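Local coordinates for RNA-dependent RNA polymerase (PDB 6DX2), which carries at its N-terminus a viral OTU-type cysteine protease domain, the part crystallised here, ahead of a polymerase that probably copies the viral RNA genome, at residues A[31-36]-A[143-148]; A[103-108]-A[114-119]. All blocks are in the same frame, centred on the assembly; numbering follows the deposited sequence.

Interaction 1. Residues A[31-36]-A[143-148]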
loop_
_atom_site.group_PDB
_atom_site.type_symbol
_atom_site.label_atom_id
_atom_site.label_comp_id
_atom_site.label_asym_id
_atom_site.label_seq_id
_atom_site.Cartn_x
_atom_site.Cartn_y
_atom_site.Cartn_z
ATOM N N PHE A 31 -1.765 -3.034 -15.892
ATOM C CA PHE A 31 -2.574 -2.158 -15.068
ATOM C C PHE A 31 -2.902 -0.886 -15.823
ATOM O O PHE A 31 -2.087 -0.350 -16.578
ATOM C CB PHE A 31 -1.827 -1.751 -13.768
ATOM C CG PHE A 31 -1.542 -2.852 -12.847
ATOM C CD1 PHE A 31 -2.534 -3.324 -11.985
ATOM C CD2 PHE A 31 -0.265 -3.425 -12.779
ATOM C CE1 PHE A 31 -2.262 -4.282 -11.048
ATOM C CE2 PHE A 31 -0.003 -4.421 -11.855
ATOM C CZ PHE A 31 -1.012 -4.845 -10.976
ATOM N N THR A 32 -4.077 -0.360 -15.531
ATOM C CA THR A 32 -4.381 1.012 -15.799
ATOM C C THR A 32 -3.959 1.834 -14.592
ATOM O O THR A 32 -4.265 1.481 -13.463
ATOM C CB THR A 32 -5.879 1.189 -16.010
ATOM O OG1 THR A 32 -6.309 0.321 -17.078
ATOM C CG2 THR A 32 -6.140 2.586 -16.390
ATOM N N SER A 33 -3.292 2.933 -14.828
ATOM C CA SER A 33 -3.025 3.849 -13.728
ATOM C C SER A 33 -4.158 4.843 -13.604
ATOM O O SER A 33 -4.841 5.193 -14.582
ATOM C CB SER A 33 -1.708 4.601 -13.911
ATOM O OG SER A 33 -0.630 3.695 -14.048
ATOM N N GLU A 34 -4.346 5.331 -12.382
ATOM C CA GLU A 34 -5.258 6.418 -12.118
ATOM C C GLU A 34 -4.526 7.565 -11.422
ATOM O O GLU A 34 -3.676 7.346 -10.568
ATOM C CB GLU A 34 -6.445 5.957 -11.265
ATOM C CG GLU A 34 -7.322 7.120 -10.758
ATOM C CD GLU A 34 -8.324 7.598 -11.796
ATOM O OE1 GLU A 34 -9.005 8.616 -11.550
ATOM O OE2 GLU A 34 -8.441 6.946 -12.856
ATOM N N LYS A 35 -4.854 8.790 -11.807
ATOM C CA LYS A 35 -4.231 9.990 -11.267
ATOM C C LYS A 35 -4.893 10.416 -9.951
ATOM O O LYS A 35 -6.123 10.510 -9.888
ATOM C CB LYS A 35 -4.387 11.105 -12.298
ATOM C CG LYS A 35 -5.874 11.407 -12.594
ATOM C CD LYS A 35 -6.106 12.097 -13.932
ATOM C CE LYS A 35 -6.903 11.214 -14.899
ATOM N NZ LYS A 35 -6.713 11.615 -16.336
ATOM N N VAL A 36 -4.099 10.647 -8.899
ATOM C CA VAL A 36 -4.629 11.293 -7.697
ATOM C C VAL A 36 -3.768 12.520 -7.407
ATOM O O VAL A 36 -2.607 12.603 -7.849
ATOM C CB VAL A 36 -4.645 10.356 -6.465
ATOM C CG1 VAL A 36 -5.491 9.126 -6.707
ATOM C CG2 VAL A 36 -3.228 10.021 -6.034
ATOM N N ASN A 143 -3.497 -2.384 -5.489
ATOM C CA ASN A 143 -2.228 -2.277 -6.188
ATOM C C ASN A 143 -1.862 -0.814 -6.235
ATOM O O ASN A 143 -2.585 -0.040 -6.864
ATOM C CB ASN A 143 -2.355 -2.857 -7.589
ATOM C CG ASN A 143 -2.512 -4.359 -7.528
ATOM O OD1 ASN A 143 -1.562 -5.031 -7.173
ATOM N ND2 ASN A 143 -3.744 -4.857 -7.638
ATOM N N LEU A 144 -0.701 -0.474 -5.668
ATOM C CA LEU A 144 -0.243 0.914 -5.604
ATOM C C LEU A 144 1.057 1.023 -6.353
ATOM O O LEU A 144 1.948 0.178 -6.162
ATOM C CB LEU A 144 -0.007 1.322 -4.113
ATOM C CG LEU A 144 -1.266 1.231 -3.243
ATOM C CD1 LEU A 144 -0.890 1.682 -1.844
ATOM C CD2 LEU A 144 -2.428 2.116 -3.782
ATOM N N LYS A 145 1.161 2.062 -7.175
ATOM C CA LYS A 145 2.378 2.358 -7.891
ATOM C C LYS A 145 3.136 3.416 -7.131
ATOM O O LYS A 145 2.618 4.521 -6.900
ATOM C CB LYS A 145 2.084 2.840 -9.304
ATOM C CG LYS A 145 3.329 3.084 -10.159
ATOM C CD LYS A 145 2.933 3.494 -11.597
ATOM C CE LYS A 145 2.614 4.972 -11.653
ATOM N NZ LYS A 145 2.013 5.339 -12.965
ATOM N N LEU A 146 4.381 3.111 -6.803
ATOM C CA LEU A 146 5.270 4.075 -6.154
ATOM C C LEU A 146 6.275 4.508 -7.178
ATOM O O LEU A 146 7.124 3.712 -7.590
ATOM C CB LEU A 146 5.968 3.378 -4.981
ATOM C CG LEU A 146 5.155 3.269 -3.703
ATOM C CD1 LEU A 146 3.796 2.593 -3.867
ATOM C CD2 LEU A 146 6.005 2.486 -2.680
ATOM N N CYS A 147 6.205 5.765 -7.573
ATOM C CA CYS A 147 7.054 6.223 -8.668
ATOM C C CYS A 147 7.448 7.661 -8.391
ATOM O O CYS A 147 6.578 8.498 -8.166
ATOM C CB CYS A 147 6.321 6.083 -10.009
ATOM S SG CYS A 147 7.417 6.349 -11.448
ATOM N N GLN A 148 8.750 7.926 -8.356
ATOM C CA GLN A 148 9.267 9.285 -8.202
ATOM C C GLN A 148 8.635 9.995 -7.004
ATOM O O GLN A 148 8.266 11.172 -7.058
ATOM C CB GLN A 148 9.067 10.070 -9.490
ATOM C CG GLN A 148 9.992 9.587 -10.584
ATOM C CD GLN A 148 11.457 9.706 -10.185
ATOM O OE1 GLN A 148 12.242 8.771 -10.359
ATOM N NE2 GLN A 148 11.829 10.862 -9.646
#

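Interaction 2. Residues A[103-108]-A[114-119]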
loop_
_atom_site.group_PDB
_atom_site.type_symbol
_atom_site.label_atom_id
_atom_site.label_comp_id
_atom_site.label_asym_id
_atom_site.label_seq_id
_atom_site.Cartn_x
_atom_site.Cartn_y
_atom_site.Cartn_z
ATOM N N VAL A 103 4.683 1.130 6.156
ATOM C CA VAL A 103 4.163 1.037 7.528
ATOM C C VAL A 103 2.643 0.986 7.513
ATOM O O VAL A 103 2.025 0.133 8.167
ATOM C CB VAL A 103 4.652 2.231 8.366
ATOM C CG1 VAL A 103 3.889 2.266 9.677
ATOM C CG2 VAL A 103 6.138 2.100 8.638
ATOM N N GLU A 104 2.027 1.884 6.721
ATOM C CA GLU A 104 0.585 1.939 6.583
ATOM C C GLU A 104 0.041 0.807 5.713
ATOM O O GLU A 104 -1.077 0.355 5.949
ATOM C CB GLU A 104 0.175 3.292 5.969
ATOM C CG GLU A 104 0.381 4.403 6.993
ATOM C CD GLU A 104 1.828 4.701 7.243
ATOM O OE1 GLU A 104 2.663 4.644 6.288
ATOM O OE2 GLU A 104 2.143 4.930 8.434
ATOM N N ALA A 105 0.784 0.367 4.704
ATOM C CA ALA A 105 0.306 -0.770 3.922
ATOM C C ALA A 105 0.202 -2.011 4.799
ATOM O O ALA A 105 -0.793 -2.754 4.756
ATOM C CB ALA A 105 1.271 -1.021 2.764
ATOM N N GLU A 106 1.204 -2.232 5.634
ATOM C CA GLU A 106 1.165 -3.388 6.529
ATOM C C GLU A 106 -0.040 -3.300 7.459
ATOM O O GLU A 106 -0.803 -4.263 7.595
ATOM C CB GLU A 106 2.460 -3.470 7.318
ATOM C CG GLU A 106 2.420 -4.519 8.448
ATOM C CD GLU A 106 3.783 -4.694 9.054
ATOM O OE1 GLU A 106 4.191 -3.732 9.699
ATOM O OE2 GLU A 106 4.407 -5.788 8.923
ATOM N N ILE A 107 -0.256 -2.128 8.061
ATOM C CA ILE A 107 -1.362 -1.978 9.022
ATOM C C ILE A 107 -2.708 -2.101 8.321
ATOM O O ILE A 107 -3.613 -2.823 8.778
ATOM C CB ILE A 107 -1.258 -0.647 9.779
ATOM C CG1 ILE A 107 -0.048 -0.641 10.706
ATOM C CG2 ILE A 107 -2.498 -0.438 10.639
ATOM C CD1 ILE A 107 0.253 0.791 11.396
ATOM N N LEU A 108 -2.878 -1.389 7.201
ATOM C CA LEU A 108 -4.184 -1.423 6.540
ATOM C C LEU A 108 -4.539 -2.819 6.050
ATOM O O LEU A 108 -5.707 -3.200 6.047
ATOM C CB LEU A 108 -4.198 -0.446 5.338
ATOM C CG LEU A 108 -5.592 0.017 4.977
ATOM C CD1 LEU A 108 -6.419 0.585 6.040
ATOM C CD2 LEU A 108 -5.392 1.105 3.872
ATOM N N ILE A 114 -7.473 -7.058 3.806
ATOM C CA ILE A 114 -7.264 -6.920 2.386
ATOM C C ILE A 114 -5.773 -7.111 2.149
ATOM O O ILE A 114 -4.956 -7.158 3.072
ATOM C CB ILE A 114 -7.754 -5.559 1.828
ATOM C CG1 ILE A 114 -7.015 -4.433 2.515
ATOM C CG2 ILE A 114 -9.284 -5.411 2.020
ATOM C CD1 ILE A 114 -7.435 -2.963 2.135
ATOM N N THR A 115 -5.443 -7.249 0.879
ATOM C CA THR A 115 -4.053 -7.372 0.481
ATOM C C THR A 115 -3.682 -6.092 -0.226
ATOM O O THR A 115 -4.485 -5.578 -1.035
ATOM C CB THR A 115 -3.896 -8.611 -0.418
ATOM O OG1 THR A 115 -4.089 -9.779 0.414
ATOM C CG2 THR A 115 -2.470 -8.740 -0.998
ATOM N N ILE A 116 -2.477 -5.581 0.068
ATOM C CA ILE A 116 -1.993 -4.351 -0.528
ATOM C C ILE A 116 -0.626 -4.621 -1.112
ATOM O O ILE A 116 0.212 -5.235 -0.453
ATOM C CB ILE A 116 -1.922 -3.186 0.481
ATOM C CG1 ILE A 116 -3.350 -2.927 1.047
ATOM C CG2 ILE A 116 -1.239 -1.966 -0.210
ATOM C CD1 ILE A 116 -3.392 -1.913 2.250
ATOM N N ILE A 117 -0.404 -4.196 -2.352
ATOM C CA ILE A 117 0.879 -4.431 -3.004
ATOM C C ILE A 117 1.488 -3.095 -3.369
ATOM O O ILE A 117 0.827 -2.260 -3.999
ATOM C CB ILE A 117 0.726 -5.316 -4.248
ATOM C CG1 ILE A 117 0.130 -6.638 -3.820
ATOM C CG2 ILE A 117 2.087 -5.466 -4.998
ATOM C CD1 ILE A 117 -0.233 -7.562 -5.051
ATOM N N LEU A 118 2.742 -2.889 -2.966
ATOM C CA LEU A 118 3.464 -1.679 -3.323
ATOM C C LEU A 118 4.376 -2.047 -4.471
ATOM O O LEU A 118 5.328 -2.816 -4.293
ATOM C CB LEU A 118 4.265 -1.110 -2.152
ATOM C CG LEU A 118 3.499 -0.871 -0.843
ATOM C CD1 LEU A 118 4.385 -0.130 0.247
ATOM C CD2 LEU A 118 2.177 -0.148 -1.113
ATOM N N TRP A 119 4.081 -1.509 -5.665
ATOM C CA TRP A 119 4.908 -1.764 -6.831
ATOM C C TRP A 119 5.828 -0.560 -6.963
ATOM O O TRP A 119 5.401 0.520 -7.382
ATOM C CB TRP A 119 4.049 -1.885 -8.088
ATOM C CG TRP A 119 3.022 -3.006 -8.052
ATOM C CD1 TRP A 119 1.702 -2.911 -7.648
ATOM C CD2 TRP A 119 3.225 -4.368 -8.446
ATOM N NE1 TRP A 119 1.071 -4.114 -7.813
ATOM C CE2 TRP A 119 1.981 -5.030 -8.293
ATOM C CE3 TRP A 119 4.327 -5.085 -8.929
ATOM C CZ2 TRP A 119 1.809 -6.381 -8.530
ATOM C CZ3 TRP A 119 4.143 -6.471 -9.202
ATOM C CH2 TRP A 119 2.904 -7.088 -9.006
#

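Interaction 1. Residues A[31-36]-A[143-148]
F31 and N143 reach each other because both hold CG anti to their own carbonyl carbon, beside the backbone N, and K145 reaches S33 because its chain, extended at first, bends at chi3 (82°). The first pair is a ring against a primary amide: CE1 of F31 lies 3.5 Å from CG of N143, and CZ is 3.8 Å from OD1. The two side chains cross at about a right angle, with ring and amide planes 48° apart. The amide is held at both ends by other partners, OD1 by the indole NE1 of W119 and ND2 by the carbonyl of V138, while the F31 ring also meets that of W119. Two residues further along each strand, NZ of K145 gives a weak hydrogen bond to OG of S33, 3.3 Å away. Stronger ties lie outside the pair: K145 forms a salt bridge with E125, and OG is also bonded by ND2 of N28. Strands 31-33 and 142-147 share no backbone bonds here, since strand 150-156 runs between them in the sheet. The chemistry implies a side-chain bridge over that middle strand, with an amide pinned at both ends and an ammonium probably fixed mainly by E125.

Interaction 2. Residues A[103-108]-A[114-119]
I116 of strand 116-121 meets helix 102-112 with both its branches, from a CB that points toward the helix. Its shorter branch, CG2, is placed anti to the backbone N and meets the methyl of A105, 4.0 Å from CB. CG1 lies anti to the carbonyl carbon, beside the backbone N, and chi2 of 171° extends the branch to CD1, which does most of the touching. This terminal methyl sits 3.5 Å from CB of L108 and 4.0 Å from its CG, and it also lies 3.7 Å from the backbone O of A105, so that the fork of the isoleucine spans one turn of the helix.

Two further residues of the strand side extend the row. Both methyls of L118 approach the A105 methyl, CD2 at 4.1 Å from CB, while I114 brings CG1 to 4.0 Å from the carbonyl O of L108. No hydrogen bond joins the segments; the interface is van der Waals contact, mostly between apolar side chains. The axes of 103-108 and 116-119 approach to 8.7 Å and run nearly antiparallel, at 160°.

This is helix-on-sheet packing in the interior of the OTU-like domain. Helix 58-71 touches L108 through I61 and I65, Y133 of strand 127-133 touches A105, and L144 of the adjacent strand 142-147 packs on I116 and L118.

Overall arrangement
Interactions 1 and 2, with centres 14 Å apart, meet through neighbouring parallel strands of one mixed sheet, 142-147 and 116-121. Two probable backbone hydrogen bonds stitch them together, L144 O to W119 N and L146 N to W119 O, each 2.8 Å. Alternation of side chains puts them on two faces: L144 packs CD1 at 3.6 Å from CD2 of L118 on the face that receives helix 102-112, whereas N143 and W119 turn to the other face, where the F31 ring meets both. Along the sequence, 103-119 falls wholly between 36 and 143. L144 also packs on helix 42-52, whose N-terminus probably carries the nucleophilic cysteine, as in other OTU proteases.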